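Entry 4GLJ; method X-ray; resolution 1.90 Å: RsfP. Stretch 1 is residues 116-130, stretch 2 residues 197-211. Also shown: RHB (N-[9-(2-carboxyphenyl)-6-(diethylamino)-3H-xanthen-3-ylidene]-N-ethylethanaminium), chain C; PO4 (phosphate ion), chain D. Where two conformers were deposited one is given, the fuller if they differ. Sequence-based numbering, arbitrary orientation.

Stretch 1 (116-130) QMIDMTKQRVSTFFG
Stretch 2, residues 197-211: GMTNMPEAKLAREAS

Stretch 1 opens as an extended strand that gives way to loop; stretch 2 carries a helix that runs through Glu 203 to Glu 209. The strand and helix axes approach to 8.7 Å with 114° between their N-to-C directions, and the two stretches bury 866 Å² in all. Three CA-CA distances fix the register: Asp 119 to Met 201 at 6.1 Å, Ser 126 to Pro 202 at 5.0 Å and Thr 127 to Leu 206 at 5.9 Å.

Met 198 (chi1 m, chi2 and chi3 t) sends CE to 3.2 Å from C25 of the rhodamine-like ligand RHB, while its carbonyl faces stretch 1. Arg 124, extended beyond an m chi1, grips that oxygen with two donors: NH1 to Met 198 O is 2.6 Å and NH2 to Met 198 O is 2.8 Å. Both carbonyls it meets lie near the guanidinium plane, but the bond from Arg 124 NH1 to Met 201 O, 2.9 Å with an angle of 121° at the hydrogen, is weak. Thr 199 turns away and donates OG1 to phosphate O3 at 2.5 Å, very short.

Asn 200 O receives Ala 204 N at 2.8 Å, and Met 117 CE packs 3.3 Å from the same Asn 200 O. Met 201 (m, m, t) points toward stretch 1, its CE 3.7 Å from Met 117 SD. Its phi/psi of -117/131 is extended, and a cis peptide leads into Pro 202, whose CB rests 3.6 Å from Ser 126 CA. Two residues on, Ala 204 CB lies 3.6 Å from Met 117 SD.

Lys 205, m then all t, reaches along its full length to a salt bridge, NZ to Asp 119 OD2 at 2.7 Å. The other carboxylate oxygen serves the loop: Asp 119 OD1 accepts Thr 121 N at 3.0 Å and Thr 121 OG1 at 2.7 Å. A water joins Lys 205 NZ (3.1 Å) to Ser 126 OG (2.8 Å), accepting from both.

Leu 206 (m, t) sets CD2 over a face of the Phe 128 ring, 3.9 Å from its centroid and 19° off the normal, a CH-pi contact; CD2 is also 3.7 Å from Thr 127 CA. Glu 209 (m, t) then divides its carboxylate: OE2 accepts Thr 127 OG1 at 2.6 Å, and OE1 accepts Phe 128 N at 2.8 Å and 166°. Thr 127 OG1 in turn accepts Phe 129 N at 2.8 Å, and the Phe 129 ring presents its edge, CD1, 3.5 Å from Glu 209 CD. Ala 210 leaves helical phi/psi at -86/10.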

# COMPACT_ATOMS: atom_id res chain seq x y z
N GLN A 116 -12.55 2.92 -15.82
CA GLN A 116 -11.20 2.61 -15.37
C GLN A 116 -11.22 2.59 -13.87
O GLN A 116 -12.15 3.11 -13.23
CB GLN A 116 -10.19 3.65 -15.91
CG GLN A 116 -9.71 3.36 -17.38
CD GLN A 116 -8.99 1.98 -17.45
OE1 GLN A 116 -8.34 1.60 -16.50
NE2 GLN A 116 -9.18 1.23 -18.55
N MET A 117 -10.12 2.10 -13.30
CA MET A 117 -10.03 1.95 -11.83
C MET A 117 -8.58 2.08 -11.46
O MET A 117 -7.68 1.75 -12.29
CB MET A 117 -10.46 0.56 -11.41
CG MET A 117 -11.92 0.29 -11.59
SD MET A 117 -12.24 -1.39 -11.14
CE MET A 117 -12.71 -1.23 -9.42
N ILE A 118 -8.32 2.57 -10.25
CA ILE A 118 -6.93 2.57 -9.76
C ILE A 118 -7.02 1.93 -8.36
O ILE A 118 -7.83 2.37 -7.56
CB ILE A 118 -6.40 4.01 -9.64
CG1 ILE A 118 -6.29 4.68 -11.08
CG2 ILE A 118 -5.10 3.93 -8.82
CD1 ILE A 118 -5.84 6.13 -11.16
N ASP A 119 -6.23 0.87 -8.11
CA ASP A 119 -6.30 0.16 -6.85
C ASP A 119 -5.30 0.73 -5.86
O ASP A 119 -4.11 0.45 -5.95
CB ASP A 119 -6.02 -1.31 -7.06
CG ASP A 119 -6.26 -2.13 -5.79
OD1 ASP A 119 -6.66 -1.56 -4.75
OD2 ASP A 119 -6.04 -3.37 -5.85
N MET A 120 -5.79 1.58 -4.96
CA MET A 120 -4.96 2.09 -3.85
C MET A 120 -5.12 1.32 -2.53
O MET A 120 -4.57 1.74 -1.53
CB MET A 120 -5.34 3.56 -3.55
CG MET A 120 -5.05 4.46 -4.76
SD MET A 120 -3.36 4.40 -5.37
CE MET A 120 -2.37 4.83 -3.97
N THR A 121 -5.88 0.24 -2.53
CA THR A 121 -6.08 -0.55 -1.31
C THR A 121 -4.75 -1.17 -0.90
O THR A 121 -3.85 -1.27 -1.73
CB THR A 121 -7.12 -1.68 -1.44
OG1 THR A 121 -6.67 -2.74 -2.30
CG2 THR A 121 -8.53 -1.08 -1.92
N LYS A 122 -4.63 -1.53 0.37
CA LYS A 122 -3.34 -1.89 0.97
C LYS A 122 -3.31 -3.28 1.51
O LYS A 122 -2.29 -4.02 1.38
CB LYS A 122 -3.05 -0.88 2.09
CG LYS A 122 -2.87 0.57 1.56
CD LYS A 122 -2.84 1.54 2.74
CE LYS A 122 -2.74 3.02 2.26
NZ LYS A 122 -2.31 3.93 3.34
N GLN A 123 -4.42 -3.65 2.15
CA GLN A 123 -4.41 -4.81 3.03
C GLN A 123 -5.36 -5.92 2.65
O GLN A 123 -5.72 -6.73 3.47
CB GLN A 123 -4.71 -4.33 4.46
CG GLN A 123 -3.51 -3.53 4.98
CD GLN A 123 -3.83 -2.60 6.14
OE1 GLN A 123 -4.82 -2.82 6.90
NE2 GLN A 123 -2.94 -1.58 6.36
N ARG A 124 -5.73 -6.02 1.40
CA ARG A 124 -6.71 -6.98 0.99
C ARG A 124 -6.10 -8.07 0.15
O ARG A 124 -5.21 -7.79 -0.59
CB ARG A 124 -7.83 -6.28 0.26
CG ARG A 124 -8.55 -5.30 1.14
CD ARG A 124 -9.31 -4.34 0.32
NE ARG A 124 -9.74 -3.19 1.06
CZ ARG A 124 -10.75 -2.45 0.71
NH1 ARG A 124 -11.42 -2.75 -0.36
NH2 ARG A 124 -11.08 -1.41 1.42
N VAL A 125 -6.53 -9.31 0.31
CA VAL A 125 -5.97 -10.33 -0.52
C VAL A 125 -6.58 -10.08 -1.89
O VAL A 125 -7.80 -10.07 -2.02
CB VAL A 125 -6.33 -11.74 -0.02
CG1 VAL A 125 -5.72 -12.82 -0.98
CG2 VAL A 125 -5.83 -11.86 1.39
N SER A 126 -5.76 -9.93 -2.94
CA SER A 126 -6.34 -9.40 -4.19
C SER A 126 -6.20 -10.39 -5.38
O SER A 126 -6.35 -10.01 -6.55
CB SER A 126 -5.70 -8.03 -4.52
OG SER A 126 -4.28 -8.24 -4.56
N THR A 127 -6.01 -11.67 -5.05
CA THR A 127 -5.92 -12.74 -6.06
C THR A 127 -6.30 -14.04 -5.41
O THR A 127 -6.22 -14.24 -4.18
CB THR A 127 -4.47 -12.84 -6.63
OG1 THR A 127 -4.40 -13.87 -7.62
CG2 THR A 127 -3.45 -13.18 -5.53
N PHE A 128 -6.72 -14.97 -6.25
CA PHE A 128 -6.98 -16.30 -5.82
C PHE A 128 -5.73 -17.12 -6.00
O PHE A 128 -5.68 -18.25 -5.56
CB PHE A 128 -8.00 -16.98 -6.74
CG PHE A 128 -9.39 -16.47 -6.57
CD1 PHE A 128 -10.16 -16.82 -5.44
CD2 PHE A 128 -10.00 -15.73 -7.59
CE1 PHE A 128 -11.47 -16.38 -5.31
CE2 PHE A 128 -11.32 -15.32 -7.44
CZ PHE A 128 -12.07 -15.65 -6.33
N PHE A 129 -4.71 -16.52 -6.64
CA PHE A 129 -3.51 -17.26 -6.97
C PHE A 129 -2.40 -17.19 -5.94
O PHE A 129 -2.52 -16.46 -4.97
CB PHE A 129 -3.07 -16.88 -8.41
CG PHE A 129 -4.10 -17.38 -9.43
CD1 PHE A 129 -5.18 -16.57 -9.85
CD2 PHE A 129 -4.08 -18.72 -9.83
CE1 PHE A 129 -6.15 -17.09 -10.73
CE2 PHE A 129 -5.03 -19.23 -10.70
CZ PHE A 129 -6.11 -18.43 -11.10
N GLY A 130 -1.32 -17.94 -6.14
CA GLY A 130 -0.32 -18.07 -5.10
C GLY A 130 -0.50 -19.45 -4.50
O GLY A 130 -1.42 -20.21 -4.90
N GLY A 197 -14.13 5.29 -4.05
CA GLY A 197 -14.91 4.34 -3.25
C GLY A 197 -13.93 3.43 -2.48
O GLY A 197 -12.73 3.68 -2.51
N MET A 198 -14.45 2.44 -1.74
CA MET A 198 -13.57 1.61 -0.87
C MET A 198 -13.69 0.14 -1.17
O MET A 198 -13.06 -0.69 -0.48
CB MET A 198 -13.92 1.88 0.61
CG MET A 198 -13.75 3.36 1.00
SD MET A 198 -14.05 3.58 2.76
CE MET A 198 -13.81 5.34 2.87
N THR A 199 -14.55 -0.21 -2.14
CA THR A 199 -14.91 -1.66 -2.21
C THR A 199 -14.66 -2.38 -3.57
O THR A 199 -14.59 -3.64 -3.59
CB THR A 199 -16.43 -1.89 -1.87
OG1 THR A 199 -17.22 -1.06 -2.77
CG2 THR A 199 -16.73 -1.50 -0.48
N ASN A 200 -14.58 -1.64 -4.69
CA ASN A 200 -14.59 -2.34 -5.97
C ASN A 200 -13.24 -2.96 -6.34
O ASN A 200 -13.16 -3.74 -7.29
CB ASN A 200 -15.21 -1.45 -7.07
CG ASN A 200 -16.77 -1.38 -6.92
OD1 ASN A 200 -17.48 -1.42 -7.91
ND2 ASN A 200 -17.30 -1.45 -5.66
N MET A 201 -12.21 -2.70 -5.53
CA MET A 201 -10.97 -3.50 -5.53
C MET A 201 -10.86 -4.14 -4.16
O MET A 201 -10.99 -3.45 -3.16
CB MET A 201 -9.74 -2.62 -5.83
CG MET A 201 -9.67 -2.13 -7.27
SD MET A 201 -9.16 -3.53 -8.33
CE MET A 201 -9.05 -2.74 -9.93
N PRO A 202 -10.59 -5.45 -4.07
CA PRO A 202 -10.09 -6.30 -5.18
C PRO A 202 -11.23 -7.00 -5.94
O PRO A 202 -10.92 -7.82 -6.79
CB PRO A 202 -9.24 -7.34 -4.43
CG PRO A 202 -10.03 -7.53 -3.16
CD PRO A 202 -10.41 -6.12 -2.76
N GLU A 203 -12.48 -6.62 -5.68
CA GLU A 203 -13.67 -7.31 -6.29
C GLU A 203 -13.53 -7.38 -7.81
O GLU A 203 -13.74 -8.48 -8.37
CB GLU A 203 -14.93 -6.57 -5.91
CG GLU A 203 -16.19 -7.37 -5.77
CD GLU A 203 -17.32 -6.51 -5.25
OE1 GLU A 203 -17.83 -5.66 -6.05
OE2 GLU A 203 -17.66 -6.57 -4.03
N ALA A 204 -13.10 -6.29 -8.46
CA ALA A 204 -12.96 -6.32 -9.94
C ALA A 204 -11.85 -7.30 -10.41
O ALA A 204 -11.99 -7.97 -11.47
CB ALA A 204 -12.71 -4.93 -10.56
N LYS A 205 -10.71 -7.33 -9.69
CA LYS A 205 -9.60 -8.25 -10.00
C LYS A 205 -10.08 -9.74 -9.86
O LYS A 205 -9.73 -10.60 -10.67
CB LYS A 205 -8.42 -7.98 -9.01
CG LYS A 205 -7.70 -6.65 -9.34
CD LYS A 205 -6.58 -6.41 -8.31
CE LYS A 205 -5.74 -5.24 -8.89
NZ LYS A 205 -4.76 -4.66 -7.88
N LEU A 206 -10.70 -10.04 -8.76
CA LEU A 206 -11.17 -11.38 -8.45
C LEU A 206 -12.22 -11.86 -9.48
O LEU A 206 -12.18 -13.00 -9.93
CB LEU A 206 -11.71 -11.45 -7.01
CG LEU A 206 -10.55 -11.18 -5.98
CD1 LEU A 206 -11.10 -10.89 -4.57
CD2 LEU A 206 -9.55 -12.35 -5.92
N ALA A 207 -13.13 -10.97 -9.85
CA ALA A 207 -14.17 -11.29 -10.85
C ALA A 207 -13.44 -11.61 -12.16
O ALA A 207 -13.81 -12.58 -12.88
CB ALA A 207 -15.12 -10.07 -11.03
N ARG A 208 -12.40 -10.84 -12.51
CA ARG A 208 -11.67 -11.10 -13.76
C ARG A 208 -10.98 -12.48 -13.70
O ARG A 208 -11.04 -13.26 -14.66
CB ARG A 208 -10.64 -10.00 -14.02
CG ARG A 208 -9.91 -10.08 -15.35
CD ARG A 208 -10.78 -10.12 -16.64
NE ARG A 208 -11.73 -8.99 -16.64
CZ ARG A 208 -11.44 -7.79 -17.17
NH1 ARG A 208 -10.25 -7.60 -17.78
NH2 ARG A 208 -12.37 -6.83 -17.21
N GLU A 209 -10.34 -12.79 -12.57
CA GLU A 209 -9.69 -14.10 -12.41
C GLU A 209 -10.68 -15.24 -12.46
O GLU A 209 -10.31 -16.38 -12.81
CB GLU A 209 -8.95 -14.20 -11.08
CG GLU A 209 -7.70 -13.31 -11.05
CD GLU A 209 -6.89 -13.48 -9.78
OE1 GLU A 209 -7.45 -14.07 -8.80
OE2 GLU A 209 -5.70 -13.01 -9.76
N ALA A 210 -11.91 -14.94 -12.03
CA ALA A 210 -12.97 -15.93 -12.06
C ALA A 210 -13.68 -15.98 -13.40
O ALA A 210 -14.73 -16.64 -13.52
CB ALA A 210 -13.98 -15.66 -10.97
N SER A 211 -13.13 -15.30 -14.40
CA SER A 211 -13.72 -15.22 -15.76
C SER A 211 -15.19 -14.72 -15.76
O SER A 211 -16.01 -15.19 -16.54
CB SER A 211 -13.61 -16.61 -16.44
OG SER A 211 -12.23 -16.99 -16.57
O2 RHB C . -20.78 12.53 1.51
C26 RHB C . -21.82 12.27 2.17
C19 RHB C . -21.97 10.84 2.61
C14 RHB C . -20.88 10.02 2.52
C15 RHB C . -20.98 8.69 2.92
C16 RHB C . -22.18 8.16 3.38
C17 RHB C . -23.30 8.98 3.45
C18 RHB C . -23.18 10.31 3.06
C9 RHB C . -19.56 10.55 2.09
C8 RHB C . -19.11 11.88 2.54
C13 RHB C . -19.98 12.62 3.33
C12 RHB C . -19.61 13.89 3.76
C11 RHB C . -18.37 14.42 3.41
N1 RHB C . -18.08 15.72 3.90
C35 RHB C . -18.18 15.75 5.38
C36 RHB C . -19.45 16.44 5.85
C22 RHB C . -16.75 16.23 3.50
C23 RHB C . -16.07 16.94 4.66
C10 RHB C . -17.49 13.66 2.61
C7 RHB C . -17.85 12.36 2.16
O1 RHB C . -17.01 11.57 1.35
C1 RHB C . -17.38 10.29 0.91
C2 RHB C . -18.63 9.75 1.26
C6 RHB C . -16.54 9.50 0.11
C5 RHB C . -17.00 8.23 -0.28
C4 RHB C . -18.24 7.72 0.06
C3 RHB C . -19.06 8.49 0.84
N2 RHB C . -16.19 7.38 -1.00
C24 RHB C . -14.90 7.72 -0.44
C25 RHB C . -14.24 6.42 -0.09
C33 RHB C . -16.41 6.04 -0.45
C34 RHB C . -17.81 5.53 -0.76
O3 RHB C . -22.69 13.15 2.41
P PO4 D . -20.01 0.38 -1.16
O1 PO4 D . -19.76 1.21 0.07
O2 PO4 D . -21.33 0.91 -1.66
O3 PO4 D . -18.86 0.65 -2.05
O4 PO4 D . -20.14 -1.11 -0.86
O HOH W 1 -3.37 -7.25 -7.04